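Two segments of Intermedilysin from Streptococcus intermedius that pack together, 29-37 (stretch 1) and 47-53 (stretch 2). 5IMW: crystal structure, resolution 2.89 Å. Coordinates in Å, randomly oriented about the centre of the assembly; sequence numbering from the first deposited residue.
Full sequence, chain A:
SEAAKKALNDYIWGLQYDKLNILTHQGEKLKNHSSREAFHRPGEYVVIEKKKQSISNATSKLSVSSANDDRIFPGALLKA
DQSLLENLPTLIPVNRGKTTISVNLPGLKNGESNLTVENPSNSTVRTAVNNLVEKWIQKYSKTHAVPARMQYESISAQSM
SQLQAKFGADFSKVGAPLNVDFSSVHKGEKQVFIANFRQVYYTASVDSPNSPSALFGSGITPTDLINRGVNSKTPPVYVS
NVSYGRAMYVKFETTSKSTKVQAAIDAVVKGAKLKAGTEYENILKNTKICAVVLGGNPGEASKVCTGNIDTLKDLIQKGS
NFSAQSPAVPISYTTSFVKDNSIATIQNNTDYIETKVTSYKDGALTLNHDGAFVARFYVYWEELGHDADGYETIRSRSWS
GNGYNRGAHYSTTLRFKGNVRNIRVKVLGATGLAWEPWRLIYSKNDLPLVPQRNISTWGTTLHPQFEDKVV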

ATOM      1  N   LYS A  29       1.544 -15.189 -12.802  1.00 92.35           N
ATOM      2  CA  LYS A  29       2.030 -14.299 -13.847  1.00 82.07           C
ATOM      3  C   LYS A  29       1.084 -14.409 -15.034  1.00 78.33           C
ATOM      4  O   LYS A  29       0.922 -15.494 -15.603  1.00 92.92           O
ATOM      5  CB  LYS A  29       3.459 -14.653 -14.258  1.00 89.08           C
ATOM      6  CG  LYS A  29       4.511 -14.265 -13.231  1.00 89.98           C
ATOM      7  CD  LYS A  29       5.633 -13.403 -13.812  1.00 87.50           C
ATOM      8  CE  LYS A  29       6.933 -14.179 -13.958  1.00103.85           C
ATOM      9  NZ  LYS A  29       8.092 -13.268 -14.156  1.00109.50           N
ATOM     10  N   LEU A  30       0.457 -13.295 -15.397  1.00 86.04           N
ATOM     11  CA  LEU A  30      -0.536 -13.268 -16.461  1.00 93.85           C
ATOM     12  C   LEU A  30       0.017 -12.551 -17.685  1.00 74.91           C
ATOM     13  O   LEU A  30       0.909 -11.704 -17.579  1.00 71.39           O
ATOM     14  CB  LEU A  30      -1.818 -12.570 -15.996  1.00 86.68           C
ATOM     15  CG  LEU A  30      -2.302 -12.874 -14.575  1.00 77.45           C
ATOM     16  CD1 LEU A  30      -3.660 -12.230 -14.339  1.00 75.46           C
ATOM     17  CD2 LEU A  30      -2.370 -14.368 -14.308  1.00 77.46           C
ATOM     18  N   LYS A  31      -0.513 -12.902 -18.851  1.00 80.02           N
ATOM     19  CA  LYS A  31      -0.176 -12.173 -20.063  1.00 86.30           C
ATOM     20  C   LYS A  31      -0.950 -10.861 -20.098  1.00 78.65           C
ATOM     21  O   LYS A  31      -2.065 -10.761 -19.579  1.00 67.56           O
ATOM     22  CB  LYS A  31      -0.491 -12.997 -21.315  1.00 85.91           C
ATOM     23  CG  LYS A  31       0.696 -13.257 -22.252  1.00 86.20           C
ATOM     24  CD  LYS A  31       1.479 -11.992 -22.623  1.00 88.30           C
ATOM     25  CE  LYS A  31       2.915 -12.306 -22.996  1.00 99.39           C
ATOM     26  NZ  LYS A  31       3.806 -11.123 -22.836  1.00 81.65           N
ATOM     27  N   ASN A  32      -0.340  -9.847 -20.712  1.00 80.94           N
ATOM     28  CA  ASN A  32      -0.972  -8.538 -20.801  1.00 87.83           C
ATOM     29  C   ASN A  32      -2.402  -8.680 -21.308  1.00 76.82           C
ATOM     30  O   ASN A  32      -2.687  -9.494 -22.190  1.00 67.56           O
ATOM     31  CB  ASN A  32      -0.165  -7.626 -21.726  1.00 75.78           C
ATOM     32  CG  ASN A  32       1.277  -7.482 -21.283  1.00 92.13           C
ATOM     33  OD1 ASN A  32       1.819  -8.353 -20.603  1.00 86.81           O
ATOM     34  ND2 ASN A  32       1.904  -6.377 -21.661  1.00 80.93           N
ATOM     35  N   HIS A  33      -3.314  -7.889 -20.721  1.00 71.32           N
ATOM     36  CA  HIS A  33      -4.734  -7.952 -21.051  1.00 77.09           C
ATOM     37  C   HIS A  33      -5.316  -6.540 -20.969  1.00 82.88           C
ATOM     38  O   HIS A  33      -6.104  -6.208 -20.086  1.00 84.64           O
ATOM     39  CB  HIS A  33      -5.483  -8.913 -20.126  1.00 78.92           C
ATOM     40  CG  HIS A  33      -6.942  -9.043 -20.440  1.00 82.42           C
ATOM     41  ND1 HIS A  33      -7.869  -8.089 -20.081  1.00 82.79           N
ATOM     42  CD2 HIS A  33      -7.633 -10.018 -21.076  1.00 87.24           C
ATOM     43  CE1 HIS A  33      -9.068  -8.469 -20.484  1.00 83.65           C
ATOM     44  NE2 HIS A  33      -8.952  -9.638 -21.090  1.00 87.38           N
ATOM     45  N   SER A  34      -4.909  -5.687 -21.904  1.00 89.83           N
ATOM     46  CA  SER A  34      -5.505  -4.363 -22.023  1.00 79.97           C
ATOM     47  C   SER A  34      -6.891  -4.479 -22.640  1.00 76.35           C
ATOM     48  O   SER A  34      -7.049  -5.021 -23.738  1.00 84.15           O
ATOM     49  CB  SER A  34      -4.615  -3.455 -22.865  1.00 86.28           C
ATOM     50  OG  SER A  34      -3.425  -3.130 -22.167  1.00 89.22           O
ATOM     51  N   SER A  35      -7.893  -3.963 -21.933  1.00 72.64           N
ATOM     52  CA  SER A  35      -9.277  -4.072 -22.364  1.00 77.47           C
ATOM     53  C   SER A  35     -10.028  -2.828 -21.911  1.00 84.58           C
ATOM     54  O   SER A  35      -9.568  -2.085 -21.039  1.00 98.27           O
ATOM     55  CB  SER A  35      -9.927  -5.344 -21.806  1.00 67.56           C
ATOM     56  OG  SER A  35     -11.316  -5.376 -22.079  1.00 75.19           O
ATOM     57  N   ARG A  36     -11.193  -2.601 -22.519  1.00 87.00           N
ATOM     58  CA  ARG A  36     -12.002  -1.426 -22.224  1.00 86.40           C
ATOM     59  C   ARG A  36     -13.478  -1.802 -22.257  1.00 83.46           C
ATOM     60  O   ARG A  36     -13.849  -2.951 -22.516  1.00 83.14           O
ATOM     61  CB  ARG A  36     -11.714  -0.286 -23.212  1.00 98.73           C
ATOM     62  CG  ARG A  36     -10.344   0.356 -23.052  1.00109.25           C
ATOM     63  CD  ARG A  36     -10.376   1.819 -23.469  1.00102.00           C
ATOM     64  NE  ARG A  36     -10.989   2.003 -24.779  1.00107.51           N
ATOM     65  CZ  ARG A  36     -11.326   3.184 -25.292  1.00112.61           C
ATOM     66  NH1 ARG A  36     -11.113   4.301 -24.607  1.00106.85           N
ATOM     67  NH2 ARG A  36     -11.880   3.248 -26.495  1.00108.09           N
ATOM     68  N   GLU A  37     -14.323  -0.809 -21.982  1.00 83.44           N
ATOM     69  CA  GLU A  37     -15.772  -0.965 -21.978  1.00 88.57           C
ATOM     70  C   GLU A  37     -16.394   0.397 -21.699  1.00 92.98           C
ATOM     71  O   GLU A  37     -16.021   1.060 -20.726  1.00 97.77           O
ATOM     72  CB  GLU A  37     -16.215  -1.991 -20.932  1.00 84.14           C
ATOM     73  CG  GLU A  37     -17.485  -2.753 -21.283  1.00 85.31           C
ATOM     74  CD  GLU A  37     -18.751  -2.030 -20.859  1.00 93.44           C
ATOM     75  OE1 GLU A  37     -18.721  -0.790 -20.720  1.00 94.29           O
ATOM     76  OE2 GLU A  37     -19.778  -2.709 -20.656  1.00100.92           O
ATOM     77  N   VAL A  47     -15.551   5.159 -18.720  1.00 95.75           N
ATOM     78  CA  VAL A  47     -14.802   4.042 -19.282  1.00 91.62           C
ATOM     79  C   VAL A  47     -14.473   3.068 -18.158  1.00 83.45           C
ATOM     80  O   VAL A  47     -14.045   3.484 -17.075  1.00 88.22           O
ATOM     81  CB  VAL A  47     -13.513   4.525 -19.972  1.00 88.77           C
ATOM     82  CG1 VAL A  47     -12.961   3.443 -20.887  1.00 91.14           C
ATOM     83  CG2 VAL A  47     -13.759   5.819 -20.741  1.00 84.84           C
ATOM     84  N   ILE A  48     -14.672   1.776 -18.418  1.00 88.93           N
ATOM     85  CA  ILE A  48     -14.305   0.717 -17.483  1.00 93.22           C
ATOM     86  C   ILE A  48     -13.146  -0.068 -18.083  1.00 92.15           C
ATOM     87  O   ILE A  48     -13.354  -1.020 -18.841  1.00 89.48           O
ATOM     88  CB  ILE A  48     -15.501  -0.203 -17.175  1.00 93.77           C
ATOM     89  CG1 ILE A  48     -16.614   0.594 -16.485  1.00 89.25           C
ATOM     90  CG2 ILE A  48     -15.061  -1.382 -16.305  1.00 92.29           C
ATOM     91  CD1 ILE A  48     -17.888  -0.190 -16.251  1.00 82.34           C
ATOM     92  N   GLU A  49     -11.920   0.321 -17.742  1.00 88.37           N
ATOM     93  CA  GLU A  49     -10.718  -0.236 -18.351  1.00 91.50           C
ATOM     94  C   GLU A  49     -10.119  -1.293 -17.431  1.00 93.50           C
ATOM     95  O   GLU A  49      -9.816  -1.010 -16.268  1.00 88.76           O
ATOM     96  CB  GLU A  49      -9.705   0.874 -18.639  1.00 98.57           C
ATOM     97  CG  GLU A  49      -8.355   0.387 -19.154  1.00 97.07           C
ATOM     98  CD  GLU A  49      -7.492   1.513 -19.701  1.00105.89           C
ATOM     99  OE1 GLU A  49      -8.049   2.566 -20.079  1.00109.85           O
ATOM    100  OE2 GLU A  49      -6.256   1.345 -19.753  1.00111.37           O
ATOM    101  N   LYS A  50      -9.951  -2.507 -17.958  1.00 97.24           N
ATOM    102  CA  LYS A  50      -9.327  -3.614 -17.241  1.00 86.50           C
ATOM    103  C   LYS A  50      -7.952  -3.872 -17.841  1.00 76.20           C
ATOM    104  O   LYS A  50      -7.836  -4.138 -19.041  1.00 80.50           O
ATOM    105  CB  LYS A  50     -10.185  -4.877 -17.314  1.00 79.86           C
ATOM    106  CG  LYS A  50     -11.479  -4.794 -16.529  1.00 92.49           C
ATOM    107  CD  LYS A  50     -12.268  -6.091 -16.614  1.00 92.34           C
ATOM    108  CE  LYS A  50     -13.423  -6.098 -15.626  1.00 97.97           C
ATOM    109  NZ  LYS A  50     -14.401  -7.183 -15.910  1.00 96.85           N
ATOM    110  N   LYS A  51      -6.922  -3.796 -17.009  1.00 82.32           N
ATOM    111  CA  LYS A  51      -5.540  -3.984 -17.426  1.00 82.84           C
ATOM    112  C   LYS A  51      -4.893  -5.100 -16.612  1.00 78.95           C
ATOM    113  O   LYS A  51      -5.490  -5.666 -15.694  1.00 80.50           O
ATOM    114  CB  LYS A  51      -4.754  -2.681 -17.271  1.00 78.87           C
ATOM    115  CG  LYS A  51      -4.836  -1.760 -18.469  1.00 89.80           C
ATOM    116  CD  LYS A  51      -4.200  -0.410 -18.173  1.00 93.56           C
ATOM    117  CE  LYS A  51      -3.317   0.054 -19.321  1.00 98.89           C
ATOM    118  NZ  LYS A  51      -3.043   1.521 -19.267  1.00104.80           N
ATOM    119  N   LYS A  52      -3.652  -5.412 -16.970  1.00 72.82           N
ATOM    120  CA  LYS A  52      -2.826  -6.366 -16.243  1.00 68.75           C
ATOM    121  C   LYS A  52      -1.732  -5.587 -15.529  1.00 77.30           C
ATOM    122  O   LYS A  52      -0.947  -4.883 -16.173  1.00 80.48           O
ATOM    123  CB  LYS A  52      -2.234  -7.413 -17.188  1.00 78.95           C
ATOM    124  CG  LYS A  52      -1.143  -8.295 -16.577  1.00 72.96           C
ATOM    125  CD  LYS A  52       0.244  -7.671 -16.715  1.00 78.20           C
ATOM    126  CE  LYS A  52       1.343  -8.689 -16.480  1.00 90.52           C
ATOM    127  NZ  LYS A  52       2.652  -8.030 -16.214  1.00103.92           N
ATOM    128  N   GLN A  53      -1.686  -5.708 -14.205  1.00 80.09           N
ATOM    129  CA  GLN A  53      -0.723  -4.987 -13.389  1.00 74.27           C
ATOM    130  C   GLN A  53       0.058  -5.971 -12.533  1.00 81.33           C
ATOM    131  O   GLN A  53      -0.393  -7.087 -12.260  1.00 80.23           O
ATOM    132  CB  GLN A  53      -1.416  -3.951 -12.496  1.00 86.22           C
ATOM    133  CG  GLN A  53      -2.095  -2.820 -13.257  1.00 84.28           C
ATOM    134  CD  GLN A  53      -1.115  -1.763 -13.730  1.00 85.91           C
ATOM    135  OE1 GLN A  53      -0.179  -2.054 -14.476  1.00 87.81           O
ATOM    136  NE2 GLN A  53      -1.324  -0.526 -13.289  1.00105.38           N
TER

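Residues 29-37 run antiparallel to the strand 47-53 without forming a regular strand themselves, and the two segments bury 586 Å² between them. Backbone groups supply the polar contacts. The straightest hydrogen bond joins Ile 48 N to Glu 37 O (2.8 Å, 173° at the hydrogen); the pair Ser 35 N to Lys 50 O (2.9 Å) and Lys 50 N to Ser 35 O (3.1 Å) is more bent. Carbonyls of the first segment also receive CA-H groups of the strand: Lys 51 CA lies 3.5 Å from His 33 O, and Val 47 CA 3.5 Å from Glu 37 O.

Lys 52 has the largest covered area of any residue in the two segments. Its CA-to-CB bond points toward the first segment, and with chi1 t and chi2 m, followed by two t angles, the chain passes along Leu 30 and Asn 32. Its CE comes to 3.2 Å from Leu 30 O, while Lys 52 CB packs 4.0 Å from Asn 32 CA. A long aliphatic stem suits this place, because it covers backbone while leaving the ammonium at its end.

The other two lysines of the strand, Lys 50 and Lys 51, behave differently. Lys 50 (m, then t throughout) and Lys 51 start sideways and their ends lead away. Lys 51 NZ instead forms a salt bridge within the strand to Glu 49 OE2 (3.3 Å), its hydrogen bond being weak. Glu 49, with chi1 and chi2 both t, is extended, and its CG rests 3.3 Å from Ser 35 O.

At the far end, carbon-to-carbon side-chain contacts accompany the backbone bond to Glu 37 O. Arg 36 (m, t, m) brings CD to 4.0 Å from Val 47 CG1, while its NE is hydrogen-bonded elsewhere in the structure. Val 47 is buried, as befits a compact apolar side chain. Glu 37 CB meets Ile 48 CB at 4.2 Å, so the Glu 37 methylene packs against the branched CB of Ile 48 beside the backbone bond.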